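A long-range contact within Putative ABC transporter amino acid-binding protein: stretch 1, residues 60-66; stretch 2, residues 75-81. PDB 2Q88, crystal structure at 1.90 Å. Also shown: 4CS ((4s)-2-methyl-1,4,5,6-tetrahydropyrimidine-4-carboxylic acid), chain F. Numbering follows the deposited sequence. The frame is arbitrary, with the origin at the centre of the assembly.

Stretch 1, residues 60-66: EYGAMIP
Stretch 2 (75-81) AITAGLF

Residues 61-63 have helical phi/psi values and Met64 to Pro66 are helix; against them lies a stretch that begins as a strand at Ala75 and Ile76 and continues to Phe81. The CA of Tyr61 is 7.6 Å from that of Leu80, and the CA of Met64 is 6.8 Å from that of Ile76, so the stretches run in opposite senses. No hydrogen bond joins them directly; shape does the work.

Met64 (m, t, t) points toward the partner, its extended, flexible chain laid along a hollow: SD rests 3.7 Å from Ile76 CG2 and CE 3.7 Å from Ala78 CB, whose small methyl leaves room for it. Ile76 (m, t) answers by pushing CD1 to 3.6 Å from Met64 C and 3.9 Å from Ile65 CG1. Leu80 (t, p) forks beside the helix, CD2 lying 3.9 Å from Ile65 CG1 and CD1 4.2 Å from Tyr61 CD1, at the ring edge.

Tyr61 (m, chi2 -85°) presents one ring face to the ligand's CB. A water donates to Tyr61 OH (2.8 Å) and Ala78 O (2.7 Å), bridging the stretches. Gly79, at phi 75°, suits its place: a CB would clash with ligand CAA. Beyond it, Phe81 N donates to ligand OXT at 2.9 Å.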

# COMPACT_ATOMS: atom_id res chain seq x y z
N GLU A 60 -6.86 -9.03 -1.01
CA GLU A 60 -6.47 -8.43 0.26
C GLU A 60 -4.94 -8.50 0.32
O GLU A 60 -4.34 -9.25 -0.46
CB GLU A 60 -7.19 -9.13 1.42
CG GLU A 60 -8.70 -8.95 1.30
CD GLU A 60 -9.50 -9.75 2.30
OE1 GLU A 60 -10.02 -10.83 1.93
OE2 GLU A 60 -9.65 -9.30 3.46
N TYR A 61 -4.32 -7.68 1.17
CA TYR A 61 -2.86 -7.52 1.14
C TYR A 61 -2.11 -8.80 1.46
O TYR A 61 -1.05 -9.05 0.90
CB TYR A 61 -2.41 -6.38 2.06
CG TYR A 61 -2.81 -5.01 1.55
CD1 TYR A 61 -2.02 -4.33 0.63
CD2 TYR A 61 -3.99 -4.41 1.98
CE1 TYR A 61 -2.40 -3.06 0.16
CE2 TYR A 61 -4.38 -3.14 1.50
CZ TYR A 61 -3.57 -2.48 0.60
OH TYR A 61 -3.94 -1.23 0.11
N GLY A 62 -2.68 -9.62 2.34
CA GLY A 62 -2.03 -10.86 2.77
C GLY A 62 -1.87 -11.91 1.67
O GLY A 62 -1.06 -12.83 1.79
N ALA A 63 -2.65 -11.77 0.60
CA ALA A 63 -2.57 -12.72 -0.52
C ALA A 63 -1.55 -12.34 -1.60
O ALA A 63 -1.27 -13.13 -2.50
CB ALA A 63 -3.96 -12.92 -1.15
N MET A 64 -0.99 -11.14 -1.52
CA MET A 64 -0.21 -10.59 -2.62
C MET A 64 1.14 -11.27 -2.84
O MET A 64 1.42 -11.78 -3.94
CB MET A 64 -0.05 -9.08 -2.47
CG MET A 64 -1.35 -8.34 -2.71
SD MET A 64 -1.14 -6.59 -2.43
CE MET A 64 -2.82 -6.00 -2.65
N ILE A 65 1.96 -11.28 -1.80
CA ILE A 65 3.27 -11.95 -1.90
C ILE A 65 3.12 -13.44 -2.27
O ILE A 65 3.80 -13.91 -3.19
CB ILE A 65 4.15 -11.69 -0.64
CG1 ILE A 65 4.50 -10.19 -0.59
CG2 ILE A 65 5.42 -12.55 -0.68
CD1 ILE A 65 5.29 -9.74 0.65
N PRO A 66 2.26 -14.20 -1.57
CA PRO A 66 1.99 -15.58 -1.96
C PRO A 66 1.67 -15.78 -3.45
O PRO A 66 2.24 -16.68 -4.07
CB PRO A 66 0.80 -15.97 -1.08
CG PRO A 66 1.01 -15.17 0.18
CD PRO A 66 1.54 -13.85 -0.32
N ALA A 75 3.78 -8.38 -10.99
CA ALA A 75 4.25 -7.37 -10.05
C ALA A 75 3.16 -7.08 -9.04
O ALA A 75 1.98 -7.25 -9.34
CB ALA A 75 4.61 -6.08 -10.80
N ILE A 76 3.54 -6.66 -7.84
CA ILE A 76 2.57 -6.11 -6.88
C ILE A 76 2.71 -4.60 -6.96
O ILE A 76 3.78 -4.07 -6.70
CB ILE A 76 2.88 -6.60 -5.43
CG1 ILE A 76 2.72 -8.12 -5.33
CG2 ILE A 76 1.96 -5.93 -4.43
CD1 ILE A 76 3.41 -8.71 -4.08
N THR A 77 1.65 -3.89 -7.33
CA THR A 77 1.73 -2.44 -7.44
C THR A 77 0.55 -1.87 -6.67
O THR A 77 -0.45 -1.46 -7.26
CB THR A 77 1.67 -2.01 -8.92
OG1 THR A 77 0.47 -2.51 -9.49
CG2 THR A 77 2.77 -2.70 -9.74
N ALA A 78 0.69 -1.83 -5.35
CA ALA A 78 -0.47 -1.69 -4.48
C ALA A 78 -0.22 -0.82 -3.25
O ALA A 78 -1.10 -0.71 -2.40
CB ALA A 78 -0.96 -3.08 -4.06
N GLY A 79 0.95 -0.20 -3.16
CA GLY A 79 1.34 0.47 -1.93
C GLY A 79 1.75 -0.56 -0.89
O GLY A 79 1.51 -0.36 0.31
N LEU A 80 2.34 -1.66 -1.34
CA LEU A 80 2.83 -2.71 -0.43
C LEU A 80 4.16 -2.28 0.17
O LEU A 80 5.23 -2.46 -0.43
CB LEU A 80 2.93 -4.07 -1.15
CG LEU A 80 3.19 -5.28 -0.24
CD1 LEU A 80 1.93 -5.71 0.52
CD2 LEU A 80 3.75 -6.44 -1.05
N PHE A 81 4.09 -1.68 1.36
CA PHE A 81 5.22 -1.01 1.97
C PHE A 81 6.40 -1.94 2.21
O PHE A 81 6.21 -3.11 2.58
CB PHE A 81 4.81 -0.37 3.30
CG PHE A 81 3.75 0.70 3.19
CD1 PHE A 81 3.86 1.74 2.26
CD2 PHE A 81 2.68 0.73 4.10
CE1 PHE A 81 2.89 2.75 2.19
CE2 PHE A 81 1.71 1.74 4.03
CZ PHE A 81 1.82 2.74 3.08
O 4CS F . 0.63 -3.44 4.36
C 4CS F . 0.70 -2.47 3.61
OXT 4CS F . 1.62 -2.39 2.78
CA 4CS F . -0.33 -1.35 3.70
CB 4CS F . -1.74 -1.86 3.95
CAD 4CS F . -2.70 -0.67 4.08
NAG 4CS F . -2.60 0.18 2.87
CAI 4CS F . -1.41 0.25 2.12
CAA 4CS F . -1.33 1.13 0.86
N 4CS F . -0.29 -0.52 2.49
O HOH W 1 -3.76 -0.71 -2.64